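Local coordinates for pectate lyase/Amb allergen (Acidovorax citrulli, PDB 4HWV), which is a secreted polysaccharide lyase that probably cleaves pectate by calcium-dependent beta-elimination, and carries a bound calcium ion, at residues N182-P188 with D227-H233; D278-T284 with H300-I306; P144-R148 with D208-W212; P100-V104 with S117-L121. All coordinates share one frame; numbering follows the deposited sequence. Where two conformers were deposited one is given.

Interaction 1 of 4, residues N182-P188 with D227-H233. With CA (calcium ion), chain C.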
loop_
_atom_site.group_PDB
_atom_site.type_symbol
_atom_site.label_atom_id
_atom_site.label_comp_id
_atom_site.label_asym_id
_atom_site.label_seq_id
_atom_site.Cartn_x
_atom_site.Cartn_y
_atom_site.Cartn_z
ATOM N N ASN A 182 -0.620 -10.051 -14.974
ATOM C CA ASN A 182 -1.819 -10.838 -15.217
ATOM C C ASN A 182 -1.396 -12.159 -15.815
ATOM O O ASN A 182 -0.984 -12.199 -16.983
ATOM C CB ASN A 182 -2.672 -10.028 -16.215
ATOM C CG ASN A 182 -4.093 -10.551 -16.416
ATOM O OD1 ASN A 182 -4.434 -11.759 -16.236
ATOM N ND2 ASN A 182 -4.942 -9.641 -16.865
ATOM N N LEU A 183 -1.504 -13.240 -15.041
ATOM C CA LEU A 183 -1.314 -14.550 -15.637
ATOM C C LEU A 183 -2.524 -14.862 -16.510
ATOM O O LEU A 183 -3.677 -14.685 -16.083
ATOM C CB LEU A 183 -1.169 -15.639 -14.569
ATOM C CG LEU A 183 0.013 -15.475 -13.619
ATOM C CD1 LEU A 183 0.062 -16.668 -12.656
ATOM C CD2 LEU A 183 1.329 -15.313 -14.382
ATOM N N MET A 184 -2.257 -15.303 -17.734
ATOM C CA MET A 184 -3.311 -15.607 -18.677
ATOM C C MET A 184 -3.328 -17.111 -18.923
ATOM O O MET A 184 -2.412 -17.666 -19.520
ATOM C CB MET A 184 -3.067 -14.814 -19.957
ATOM C CG MET A 184 -4.128 -14.971 -21.009
ATOM S SD MET A 184 -5.702 -14.218 -20.514
ATOM C CE MET A 184 -5.235 -12.518 -20.151
ATOM N N LEU A 185 -4.371 -17.769 -18.424
ATOM C CA LEU A 185 -4.424 -19.225 -18.532
ATOM C C LEU A 185 -5.095 -19.628 -19.836
ATOM O O LEU A 185 -6.331 -19.756 -19.912
ATOM C CB LEU A 185 -5.083 -19.873 -17.298
ATOM C CG LEU A 185 -4.577 -19.395 -15.929
ATOM C CD1 LEU A 185 -5.090 -20.323 -14.825
ATOM C CD2 LEU A 185 -3.056 -19.254 -15.838
ATOM N N GLY A 186 -4.263 -19.796 -20.856
ATOM C CA GLY A 186 -4.736 -20.084 -22.198
ATOM C C GLY A 186 -5.031 -18.810 -22.980
ATOM O O GLY A 186 -5.321 -17.740 -22.417
ATOM N N THR A 187 -4.928 -18.915 -24.294
ATOM C CA THR A 187 -5.238 -17.805 -25.183
ATOM C C THR A 187 -6.218 -18.331 -26.240
ATOM O O THR A 187 -6.370 -19.544 -26.401
ATOM C CB THR A 187 -3.961 -17.238 -25.857
ATOM O OG1 THR A 187 -3.342 -18.276 -26.625
ATOM C CG2 THR A 187 -2.964 -16.737 -24.831
ATOM N N PRO A 188 -6.895 -17.429 -26.971
ATOM C CA PRO A 188 -7.905 -17.933 -27.911
ATOM C C PRO A 188 -7.326 -18.813 -28.991
ATOM O O PRO A 188 -7.996 -19.752 -29.414
ATOM C CB PRO A 188 -8.497 -16.663 -28.529
ATOM C CG PRO A 188 -7.702 -15.527 -28.024
ATOM C CD PRO A 188 -6.954 -15.968 -26.813
ATOM N N ASP A 227 -6.374 -8.532 -14.610
ATOM C CA ASP A 227 -6.632 -9.353 -13.428
ATOM C C ASP A 227 -5.304 -9.879 -12.918
ATOM O O ASP A 227 -4.312 -9.831 -13.626
ATOM C CB ASP A 227 -7.443 -10.590 -13.826
ATOM C CG ASP A 227 -8.734 -10.249 -14.537
ATOM O OD1 ASP A 227 -9.337 -9.199 -14.232
ATOM O OD2 ASP A 227 -9.162 -11.052 -15.399
ATOM N N LEU A 228 -5.259 -10.418 -11.705
ATOM C CA LEU A 228 -4.057 -11.145 -11.313
ATOM C C LEU A 228 -3.982 -12.489 -12.053
ATOM O O LEU A 228 -2.898 -12.902 -12.476
ATOM C CB LEU A 228 -3.964 -11.298 -9.791
ATOM C CG LEU A 228 -3.662 -9.937 -9.124
ATOM C CD1 LEU A 228 -3.998 -9.967 -7.638
ATOM C CD2 LEU A 228 -2.200 -9.538 -9.334
ATOM N N ILE A 229 -5.125 -13.166 -12.204
ATOM C CA ILE A 229 -5.208 -14.381 -13.017
ATOM C C ILE A 229 -6.504 -14.319 -13.824
ATOM O O ILE A 229 -7.584 -14.043 -13.262
ATOM C CB ILE A 229 -5.217 -15.672 -12.155
ATOM C CG1 ILE A 229 -3.978 -15.752 -11.238
ATOM C CG2 ILE A 229 -5.290 -16.906 -13.059
ATOM C CD1 ILE A 229 -4.024 -16.932 -10.272
ATOM N N SER A 230 -6.394 -14.550 -15.132
ATOM C CA SER A 230 -7.560 -14.648 -16.011
ATOM C C SER A 230 -7.658 -16.077 -16.507
ATOM O O SER A 230 -6.653 -16.645 -16.977
ATOM C CB SER A 230 -7.408 -13.723 -17.218
ATOM O OG SER A 230 -7.243 -12.364 -16.830
ATOM N N VAL A 231 -8.854 -16.658 -16.412
ATOM C CA VAL A 231 -9.078 -18.029 -16.834
ATOM C C VAL A 231 -10.182 -18.048 -17.898
ATOM O O VAL A 231 -11.347 -18.273 -17.585
ATOM C CB VAL A 231 -9.436 -18.944 -15.649
ATOM C CG1 VAL A 231 -9.358 -20.407 -16.072
ATOM C CG2 VAL A 231 -8.503 -18.670 -14.461
ATOM N N ALA A 232 -9.801 -17.776 -19.145
ATOM C CA ALA A 232 -10.765 -17.732 -20.248
ATOM C C ALA A 232 -10.612 -18.920 -21.190
ATOM O O ALA A 232 -11.532 -19.244 -21.933
ATOM C CB ALA A 232 -10.631 -16.394 -21.029
ATOM N N HIS A 233 -9.453 -19.574 -21.147
ATOM C CA HIS A 233 -9.131 -20.627 -22.127
ATOM C C HIS A 233 -8.343 -21.744 -21.491
ATOM O O HIS A 233 -7.462 -22.318 -22.119
ATOM C CB HIS A 233 -8.371 -20.066 -23.341
ATOM C CG HIS A 233 -9.158 -19.045 -24.096
ATOM N ND1 HIS A 233 -10.211 -19.387 -24.919
ATOM C CD2 HIS A 233 -9.081 -17.690 -24.121
ATOM C CE1 HIS A 233 -10.748 -18.285 -25.420
ATOM N NE2 HIS A 233 -10.074 -17.243 -24.961
HETATM CA CA CA C . -10.920 -9.508 -15.740
HETATM O O HOH W 1 -7.365 -17.004 -20.409
HETATM O O HOH W 2 -12.923 -8.889 -17.371
HETATM O O HOH W 3 -11.669 -11.336 -17.550
HETATM O O HOH W 4 -9.506 -8.632 -17.799
#
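Two neighbouring strands of the right-handed parallel beta-helix pair here in register, Leu183 beside Ile229 and Met184 beside Ser230, on the parallel sheet that carries the calcium site. The backbone bonds follow the parallel pattern: Leu183 N gives to Leu228 O, Ser230 N to Leu183 O at 2.9 Å, and Leu185 N to Ser230 O. Inside the coil, Leu185 turns its CD1 branch between two branched neighbours, 3.9 Å from Ile229 CG2 and 3.8 Å from Val231 CG2. Leucine, isoleucine and valine suit this face, because Ile195, Ile197, Val237 and Ile239 meet them from the strands across the interior. Ser230 lies on the other face, where its CB is 3.7 Å from Met184 SD. Beyond the strands Gly186, at a positive phi of 88°, turns the chain where a side chain would collide with His233 O. Pro188 then lays its CA over the face of the His233 ring, 3.8 Å from the centroid, as a CH-pi contact. Asp227 holds the calcium through both carboxylate oxygens, OD1 at 2.2 Å. With Ser230 OG anti to the carbonyl carbon (chi1 -59°), the hydroxyl gives to Asp227 OD2 at 2.7 Å, on the anti side and 29° out of the carboxylate plane. The serine is thus a second-shell residue; together with Gly279 N, which bonds OD1, it would limit the rotation of the metal-binding carboxylate.

Interaction 2 of 4, residues D278-T284 with H300-I306. With CA (calcium ion), chain C.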
loop_
_atom_site.group_PDB
_atom_site.type_symbol
_atom_site.label_atom_id
_atom_site.label_comp_id
_atom_site.label_asym_id
_atom_site.label_seq_id
_atom_site.Cartn_x
_atom_site.Cartn_y
_atom_site.Cartn_z
ATOM N N ASP A 278 -8.947 -4.561 -12.058
ATOM C CA ASP A 278 -10.076 -5.280 -12.614
ATOM C C ASP A 278 -10.367 -6.414 -11.631
ATOM O O ASP A 278 -10.699 -6.142 -10.478
ATOM C CB ASP A 278 -9.839 -5.759 -14.057
ATOM C CG ASP A 278 -11.139 -6.131 -14.753
ATOM O OD1 ASP A 278 -12.145 -5.440 -14.512
ATOM O OD2 ASP A 278 -11.151 -7.101 -15.536
ATOM N N GLY A 279 -10.239 -7.667 -12.041
ATOM C CA GLY A 279 -10.530 -8.759 -11.125
ATOM C C GLY A 279 -9.333 -9.240 -10.327
ATOM O O GLY A 279 -8.172 -8.915 -10.634
ATOM N N LEU A 280 -9.604 -10.054 -9.313
ATOM C CA LEU A 280 -8.521 -10.874 -8.739
ATOM C C LEU A 280 -8.321 -12.119 -9.611
ATOM O O LEU A 280 -7.265 -12.287 -10.220
ATOM C CB LEU A 280 -8.823 -11.266 -7.285
ATOM C CG LEU A 280 -8.865 -10.082 -6.304
ATOM C CD1 LEU A 280 -9.281 -10.531 -4.908
ATOM C CD2 LEU A 280 -7.525 -9.335 -6.261
ATOM N N VAL A 281 -9.346 -12.964 -9.676
ATOM C CA VAL A 281 -9.357 -14.120 -10.570
ATOM C C VAL A 281 -10.710 -14.137 -11.270
ATOM O O VAL A 281 -11.744 -14.301 -10.620
ATOM C CB VAL A 281 -9.131 -15.468 -9.846
ATOM C CG1 VAL A 281 -9.079 -16.591 -10.886
ATOM C CG2 VAL A 281 -7.852 -15.435 -9.001
ATOM N N ASP A 282 -10.694 -13.953 -12.589
ATOM C CA ASP A 282 -11.916 -13.986 -13.388
ATOM C C ASP A 282 -11.912 -15.258 -14.216
ATOM O O ASP A 282 -10.880 -15.629 -14.784
ATOM C CB ASP A 282 -12.017 -12.767 -14.310
ATOM C CG ASP A 282 -12.360 -11.485 -13.569
ATOM O OD1 ASP A 282 -12.709 -11.512 -12.366
ATOM O OD2 ASP A 282 -12.276 -10.419 -14.219
ATOM N N VAL A 283 -13.060 -15.914 -14.291
ATOM C CA VAL A 283 -13.210 -17.145 -15.073
ATOM C C VAL A 283 -14.318 -16.875 -16.065
ATOM O O VAL A 283 -15.459 -16.647 -15.673
ATOM C CB VAL A 283 -13.572 -18.363 -14.177
ATOM C CG1 VAL A 283 -13.623 -19.631 -15.010
ATOM C CG2 VAL A 283 -12.587 -18.495 -13.012
ATOM N N THR A 284 -13.978 -16.860 -17.348
ATOM C CA THR A 284 -14.934 -16.463 -18.386
ATOM C C THR A 284 -14.794 -17.404 -19.580
ATOM O O THR A 284 -13.908 -18.260 -19.605
ATOM C CB THR A 284 -14.678 -15.014 -18.848
ATOM O OG1 THR A 284 -13.355 -14.927 -19.390
ATOM C CG2 THR A 284 -14.831 -14.023 -17.693
ATOM N N HIS A 300 -9.619 -5.364 -2.259
ATOM C CA HIS A 300 -9.881 -5.284 -3.681
ATOM C C HIS A 300 -11.369 -5.057 -3.876
ATOM O O HIS A 300 -12.180 -5.447 -3.013
ATOM C CB HIS A 300 -9.436 -6.590 -4.349
ATOM C CG HIS A 300 -9.654 -6.619 -5.822
ATOM N ND1 HIS A 300 -8.709 -6.166 -6.723
ATOM C CD2 HIS A 300 -10.702 -7.064 -6.555
ATOM C CE1 HIS A 300 -9.178 -6.313 -7.948
ATOM N NE2 HIS A 300 -10.376 -6.868 -7.875
ATOM N N ASP A 301 -11.739 -4.425 -4.993
ATOM C CA ASP A 301 -13.135 -4.112 -5.256
ATOM C C ASP A 301 -13.877 -5.319 -5.868
ATOM O O ASP A 301 -14.592 -6.044 -5.151
ATOM C CB ASP A 301 -13.227 -2.853 -6.139
ATOM C CG ASP A 301 -14.632 -2.367 -6.317
ATOM O OD1 ASP A 301 -15.590 -3.112 -6.037
ATOM O OD2 ASP A 301 -14.782 -1.206 -6.750
ATOM N N LYS A 302 -13.701 -5.551 -7.171
ATOM C CA LYS A 302 -14.476 -6.561 -7.893
ATOM C C LYS A 302 -13.683 -7.858 -7.963
ATOM O O LYS A 302 -12.803 -8.023 -8.814
ATOM C CB LYS A 302 -14.810 -6.054 -9.292
ATOM C CG LYS A 302 -15.640 -4.780 -9.230
ATOM C CD LYS A 302 -15.811 -4.113 -10.578
ATOM C CE LYS A 302 -16.529 -2.776 -10.431
ATOM N NZ LYS A 302 -16.633 -2.024 -11.718
ATOM N N ALA A 303 -13.989 -8.797 -7.072
ATOM C CA ALA A 303 -13.080 -9.931 -6.867
ATOM C C ALA A 303 -13.092 -11.012 -7.967
ATOM O O ALA A 303 -12.039 -11.310 -8.554
ATOM C CB ALA A 303 -13.348 -10.548 -5.516
ATOM N N PHE A 304 -14.254 -11.623 -8.201
ATOM C CA PHE A 304 -14.348 -12.789 -9.085
ATOM C C PHE A 304 -15.524 -12.657 -10.045
ATOM O O PHE A 304 -16.683 -12.783 -9.636
ATOM C CB PHE A 304 -14.519 -14.084 -8.276
ATOM C CG PHE A 304 -13.582 -14.190 -7.122
ATOM C CD1 PHE A 304 -12.235 -14.404 -7.339
ATOM C CD2 PHE A 304 -14.044 -14.083 -5.817
ATOM C CE1 PHE A 304 -11.340 -14.488 -6.267
ATOM C CE2 PHE A 304 -13.176 -14.160 -4.746
ATOM C CZ PHE A 304 -11.818 -14.370 -4.967
ATOM N N LEU A 305 -15.223 -12.406 -11.312
ATOM C CA LEU A 305 -16.246 -12.405 -12.342
ATOM C C LEU A 305 -16.268 -13.801 -12.952
ATOM O O LEU A 305 -15.289 -14.224 -13.589
ATOM C CB LEU A 305 -15.898 -11.379 -13.424
ATOM C CG LEU A 305 -16.957 -11.190 -14.515
ATOM C CD1 LEU A 305 -18.182 -10.475 -13.951
ATOM C CD2 LEU A 305 -16.387 -10.394 -15.667
ATOM N N ILE A 306 -17.357 -14.544 -12.714
ATOM C CA ILE A 306 -17.537 -15.864 -13.310
ATOM C C ILE A 306 -18.580 -15.691 -14.419
ATOM O O ILE A 306 -19.771 -15.562 -14.130
ATOM C CB ILE A 306 -18.010 -16.926 -12.273
ATOM C CG1 ILE A 306 -17.127 -16.919 -11.007
ATOM C CG2 ILE A 306 -18.032 -18.305 -12.922
ATOM C CD1 ILE A 306 -15.646 -17.154 -11.287
HETATM CA CA CA C . -10.920 -9.508 -15.740
HETATM O O HOH W 5 -11.699 -4.096 -8.848
HETATM O O HOH W 6 -13.962 -9.352 -11.115
HETATM O O HOH W 2 -12.923 -8.889 -17.371
HETATM O O HOH W 3 -11.669 -11.336 -17.550
HETATM O O HOH W 4 -9.506 -8.632 -17.799
#
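Leu280 lays its CD2 methyl over one face of the His300 ring, 3.6 Å from the centroid and offset toward the rim, a CH-pi contact. The ring is held from its edge as well: the single N-H of His300 NE2 is shared, mainly toward Lys302 O in the ring plane with a weak branch, bent to 120°, to Asp278 O, while ND1 bonds Asp246. A histidine suits this place because it offers both a flat face to leucine and polar nitrogens at its rim. The backbones then draw together, Leu280 N giving to Ala303 O at 2.8 Å. A chi1 of -74°, with CG anti to the carbonyl carbon, sets the Asp282 carboxylate between the calcium and Leu305. Its OD2 binds the calcium at 2.2 Å, and its OD1 takes Leu305 N at 2.9 Å from above the carboxylate plane, 50° out of it, which helps fix the group's rotation. A water joins the same OD1 to Lys302 O. Asp278 supplies OD2 to the metal, and Asp227 completes the trio of acids around it. Further on, Val283 N gives to Leu305 O, and Ile306 reaches its CD1 to Val283 CB at 3.8 Å, the two side chains lying side by side. Strand 281-283 borders strand 229-234 on its other flank, strand 302-306 heads the next parallel sheet, and Phe304 meets Phe297 edge-to-face and also packs against Phe326 of strand 324-327.

Interaction 3 of 4, residues P144-R148 with D208-W212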
loop_
_atom_site.group_PDB
_atom_site.type_symbol
_atom_site.label_atom_id
_atom_site.label_comp_id
_atom_site.label_asym_id
_atom_site.label_seq_id
_atom_site.Cartn_x
_atom_site.Cartn_y
_atom_site.Cartn_z
ATOM N N PRO A 144 -6.987 11.591 -28.300
ATOM C CA PRO A 144 -6.479 11.192 -26.972
ATOM C C PRO A 144 -6.833 9.740 -26.636
ATOM O O PRO A 144 -6.027 9.066 -26.000
ATOM C CB PRO A 144 -7.163 12.184 -26.013
ATOM C CG PRO A 144 -7.578 13.340 -26.879
ATOM C CD PRO A 144 -7.890 12.758 -28.234
ATOM N N GLU A 145 -7.999 9.265 -27.053
ATOM C CA GLU A 145 -8.346 7.870 -26.816
ATOM C C GLU A 145 -7.464 6.910 -27.609
ATOM O O GLU A 145 -7.020 5.890 -27.090
ATOM C CB GLU A 145 -9.842 7.625 -27.086
ATOM C CG GLU A 145 -10.227 6.143 -27.160
ATOM C CD GLU A 145 -10.049 5.379 -25.835
ATOM O OE1 GLU A 145 -9.776 5.984 -24.760
ATOM O OE2 GLU A 145 -10.202 4.138 -25.887
ATOM N N ASP A 146 -7.196 7.232 -28.870
ATOM C CA ASP A 146 -6.309 6.387 -29.669
ATOM C C ASP A 146 -4.897 6.375 -29.076
ATOM O O ASP A 146 -4.202 5.348 -29.098
ATOM C CB ASP A 146 -6.305 6.858 -31.128
ATOM C CG ASP A 146 -7.633 6.601 -31.819
ATOM O OD1 ASP A 146 -8.335 5.649 -31.427
ATOM O OD2 ASP A 146 -7.959 7.333 -32.764
ATOM N N ALA A 147 -4.458 7.518 -28.545
ATOM C CA ALA A 147 -3.152 7.564 -27.905
ATOM C C ALA A 147 -3.129 6.735 -26.611
ATOM O O ALA A 147 -2.190 5.955 -26.379
ATOM C CB ALA A 147 -2.719 8.992 -27.655
ATOM N N ARG A 148 -4.175 6.870 -25.791
ATOM C CA ARG A 148 -4.298 6.023 -24.609
ATOM C C ARG A 148 -4.262 4.553 -25.010
ATOM O O ARG A 148 -3.545 3.757 -24.401
ATOM C CB ARG A 148 -5.592 6.308 -23.841
ATOM C CG ARG A 148 -5.700 5.478 -22.562
ATOM C CD ARG A 148 -7.157 5.293 -22.112
ATOM N NE ARG A 148 -7.911 4.540 -23.112
ATOM C CZ ARG A 148 -7.820 3.224 -23.279
ATOM N NH1 ARG A 148 -7.067 2.481 -22.465
ATOM N NH2 ARG A 148 -8.500 2.651 -24.255
ATOM N N ASP A 208 -2.225 1.314 -15.901
ATOM C CA ASP A 208 -1.863 2.722 -15.938
ATOM C C ASP A 208 -2.663 3.549 -16.926
ATOM O O ASP A 208 -2.513 4.767 -16.942
ATOM C CB ASP A 208 -0.380 2.858 -16.237
ATOM C CG ASP A 208 0.447 2.624 -15.009
ATOM O OD1 ASP A 208 0.364 3.452 -14.071
ATOM O OD2 ASP A 208 1.167 1.624 -14.966
ATOM N N PHE A 209 -3.508 2.885 -17.721
ATOM C CA PHE A 209 -4.262 3.559 -18.784
ATOM C C PHE A 209 -5.732 3.150 -18.777
ATOM O O PHE A 209 -6.253 2.653 -19.777
ATOM C CB PHE A 209 -3.580 3.305 -20.135
ATOM C CG PHE A 209 -2.185 3.856 -20.170
ATOM C CD1 PHE A 209 -1.985 5.227 -20.345
ATOM C CD2 PHE A 209 -1.083 3.033 -19.955
ATOM C CE1 PHE A 209 -0.714 5.763 -20.303
ATOM C CE2 PHE A 209 0.197 3.575 -19.916
ATOM C CZ PHE A 209 0.378 4.944 -20.088
ATOM N N PRO A 210 -6.423 3.372 -17.643
ATOM C CA PRO A 210 -7.856 3.056 -17.614
ATOM C C PRO A 210 -8.614 3.880 -18.645
ATOM O O PRO A 210 -8.216 5.010 -18.966
ATOM C CB PRO A 210 -8.271 3.455 -16.193
ATOM C CG PRO A 210 -7.286 4.504 -15.820
ATOM C CD PRO A 210 -5.988 4.080 -16.426
ATOM N N GLN A 211 -9.700 3.315 -19.154
ATOM C CA GLN A 211 -10.500 3.963 -20.164
ATOM C C GLN A 211 -11.751 4.511 -19.520
ATOM O O GLN A 211 -12.389 3.837 -18.716
ATOM C CB GLN A 211 -10.905 2.952 -21.229
ATOM C CG GLN A 211 -11.731 3.546 -22.372
ATOM C CD GLN A 211 -12.387 2.455 -23.196
ATOM O OE1 GLN A 211 -13.153 1.643 -22.663
ATOM N NE2 GLN A 211 -12.074 2.413 -24.495
ATOM N N TRP A 212 -12.117 5.731 -19.898
ATOM C CA TRP A 212 -13.420 6.253 -19.510
ATOM C C TRP A 212 -14.466 5.782 -20.522
ATOM O O TRP A 212 -14.327 6.029 -21.720
ATOM C CB TRP A 212 -13.404 7.779 -19.439
ATOM C CG TRP A 212 -14.753 8.382 -19.176
ATOM C CD1 TRP A 212 -15.496 9.128 -20.048
ATOM C CD2 TRP A 212 -15.518 8.317 -17.956
ATOM N NE1 TRP A 212 -16.679 9.511 -19.457
ATOM C CE2 TRP A 212 -16.714 9.041 -18.172
ATOM C CE3 TRP A 212 -15.308 7.717 -16.703
ATOM C CZ2 TRP A 212 -17.703 9.166 -17.190
ATOM C CZ3 TRP A 212 -16.285 7.848 -15.724
ATOM C CH2 TRP A 212 -17.481 8.568 -15.979
#
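A salt bridge within one turn of helix 143-159 presents its arginine to the loop that leads into strand 211-213. Arg148 grips Glu145 side-on, NE to OE1 and NH2 to OE2 at 2.8 Å, both carboxylate oxygens lying close to the guanidinium plane. The bend at chi3 (63°) brings the group round toward Glu145 and leaves NH1 for the loop, where it bonds Phe209 O at 2.8 Å. Gln211 crosses both charged chains at about a right angle. Its CB sits 3.7 Å from Arg148 CZ, over the guanidinium face, and its NE2 gives a nearly straight bond to Glu145 OE2. That oxygen therefore accepts from two donors, which come from opposite faces of the carboxylate plane. Arginine suits the place with enough N-H groups for both acid and carbonyl, and glutamine with an amide donor at the end of an extended chain. Tyr125 of helix 118-129 also bonds Glu145 OE1, while Phe209 packs among helices 100-105, 118-129 and 143-159.

Interaction 4 of 4, residues P100-V104 with S117-L121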
loop_
_atom_site.group_PDB
_atom_site.type_symbol
_atom_site.label_atom_id
_atom_site.label_comp_id
_atom_site.label_asym_id
_atom_site.label_seq_id
_atom_site.Cartn_x
_atom_site.Cartn_y
_atom_site.Cartn_z
ATOM N N PRO A 100 4.338 5.218 -16.672
ATOM C CA PRO A 100 3.386 5.611 -17.721
ATOM C C PRO A 100 4.057 6.459 -18.816
ATOM O O PRO A 100 3.718 6.338 -20.002
ATOM C CB PRO A 100 2.353 6.424 -16.942
ATOM C CG PRO A 100 2.353 5.777 -15.591
ATOM C CD PRO A 100 3.806 5.480 -15.323
ATOM N N ASP A 101 5.013 7.295 -18.437
ATOM C CA ASP A 101 5.732 8.050 -19.465
ATOM C C ASP A 101 6.512 7.187 -20.432
ATOM O O ASP A 101 6.610 7.513 -21.607
ATOM C CB ASP A 101 6.603 9.141 -18.855
ATOM C CG ASP A 101 5.794 10.356 -18.522
ATOM O OD1 ASP A 101 5.579 11.148 -19.455
ATOM O OD2 ASP A 101 5.335 10.488 -17.365
ATOM N N ARG A 102 7.089 6.094 -19.942
ATOM C CA ARG A 102 7.755 5.142 -20.823
ATOM C C ARG A 102 6.755 4.523 -21.814
ATOM O O ARG A 102 7.039 4.381 -22.999
ATOM C CB ARG A 102 8.419 4.034 -19.984
ATOM C CG ARG A 102 9.766 4.416 -19.324
ATOM C CD ARG A 102 10.921 3.723 -20.071
ATOM N NE ARG A 102 11.034 4.357 -21.379
ATOM C CZ ARG A 102 11.703 5.477 -21.622
ATOM N NH1 ARG A 102 12.378 6.088 -20.654
ATOM N NH2 ARG A 102 11.691 5.975 -22.845
ATOM N N TYR A 103 5.589 4.125 -21.306
ATOM C CA TYR A 103 4.591 3.519 -22.181
ATOM C C TYR A 103 4.127 4.495 -23.260
ATOM O O TYR A 103 3.923 4.098 -24.412
ATOM C CB TYR A 103 3.394 2.998 -21.388
ATOM C CG TYR A 103 3.644 1.669 -20.709
ATOM C CD1 TYR A 103 3.924 0.538 -21.465
ATOM C CD2 TYR A 103 3.550 1.530 -19.335
ATOM C CE1 TYR A 103 4.143 -0.679 -20.873
ATOM C CE2 TYR A 103 3.760 0.295 -18.722
ATOM C CZ TYR A 103 4.049 -0.798 -19.501
ATOM O OH TYR A 103 4.243 -2.022 -18.921
ATOM N N VAL A 104 3.976 5.766 -22.898
ATOM C CA VAL A 104 3.603 6.784 -23.882
ATOM C C VAL A 104 4.736 6.986 -24.908
ATOM O O VAL A 104 4.498 6.971 -26.122
ATOM C CB VAL A 104 3.222 8.106 -23.201
ATOM C CG1 VAL A 104 3.080 9.234 -24.239
ATOM C CG2 VAL A 104 1.936 7.902 -22.391
ATOM N N SER A 117 4.361 13.527 -23.236
ATOM C CA SER A 117 4.314 13.106 -21.842
ATOM C C SER A 117 2.976 12.469 -21.529
ATOM O O SER A 117 1.962 12.751 -22.188
ATOM C CB SER A 117 4.516 14.304 -20.909
ATOM O OG SER A 117 3.419 15.209 -20.996
ATOM N N GLN A 118 2.971 11.635 -20.492
ATOM C CA GLN A 118 1.736 11.157 -19.907
ATOM C C GLN A 118 0.893 12.339 -19.395
ATOM O O GLN A 118 -0.329 12.355 -19.558
ATOM C CB GLN A 118 2.044 10.147 -18.796
ATOM C CG GLN A 118 0.921 9.891 -17.780
ATOM C CD GLN A 118 -0.257 9.121 -18.333
ATOM O OE1 GLN A 118 -0.505 9.093 -19.542
ATOM N NE2 GLN A 118 -1.000 8.486 -17.439
ATOM N N ALA A 119 1.538 13.347 -18.812
ATOM C CA ALA A 119 0.803 14.490 -18.285
ATOM C C ALA A 119 -0.021 15.158 -19.392
ATOM O O ALA A 119 -1.176 15.543 -19.187
ATOM C CB ALA A 119 1.769 15.487 -17.676
ATOM N N SER A 120 0.590 15.321 -20.559
ATOM C CA SER A 120 -0.103 15.944 -21.680
ATOM C C SER A 120 -1.269 15.079 -22.174
ATOM O O SER A 120 -2.360 15.585 -22.427
ATOM C CB SER A 120 0.885 16.226 -22.809
ATOM O OG SER A 120 0.207 16.646 -23.975
ATOM N N LEU A 121 -1.039 13.774 -22.300
ATOM C CA LEU A 121 -2.089 12.862 -22.726
ATOM C C LEU A 121 -3.252 12.900 -21.745
ATOM O O LEU A 121 -4.413 13.031 -22.154
ATOM C CB LEU A 121 -1.514 11.451 -22.857
ATOM C CG LEU A 121 -2.563 10.361 -23.165
ATOM C CD1 LEU A 121 -3.391 10.678 -24.418
ATOM C CD2 LEU A 121 -1.856 9.037 -23.311
HETATM O O HOH W 7 3.874 12.812 -17.207
#
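With chi1 at 161°, Gln118 swings CG opposite its own backbone N, and a bend at chi2 (71°) folds the amide back beside helix 100-105. CG then rests 3.8 Å from Pro100 CB, and OE1 lies 3.9 Å from Val104 CG2, the valine and glutamine crossing at about a right angle. Proline suits the first turn of a helix, whose opening residues need no N-H for the helical bonds, and here its ring atoms give the glutamine a smooth apolar flank. Asp101 reaches the start of helix 118-129. Its OD1 accepts from Gln118 N at 2.8 Å in a nearly straight bond, the donor standing above the carboxylate plane, 48° out of it. The other oxygen, OD2, takes a bond from a water that in turn accepts from Ala119 N. Ser117 is the N-cap of helix 118-129, its OG accepting from Ser120 N at 2.9 Å. Deeper in, Val104 CG2 meets Leu121 CD2 at 4.1 Å, and Leu121 also packs on Ala147 of helix 143-159. Arg102 NH1 bonds His259 O of the second subunit, and Asp101 packs on Val257 of that subunit. Three successive N-H groups at the helix start, those of Gln118, Ala119 and Ser120, are thus served by Asp101, by a water and by Ser117; the acid's negative charge probably also interacts favourably with the positive end of the helix dipole.

How the interactions relate
From the N terminus, interaction 4 comes first and closes a short loop between helices 100-105 and 118-129. Interaction 3 opens next and closes an excursion of 59 residues from helix 143-159 to the loop before strand 211-213. It crosses interaction 1: residues 182-188 lie between its two segments, and residues 227-233 follow them. Interaction 2 closes last, in series after all the others. Interactions 3 and 4 touch chiefly around Phe209, and also where Asp208 meets Pro100 and Pro144 meets Leu121. Interactions 1 and 2 each pair strands one coil apart, across 38 and 15 intervening residues; they share the calcium ion and three of its waters, and strands 229-234 and 281-283 are neighbours.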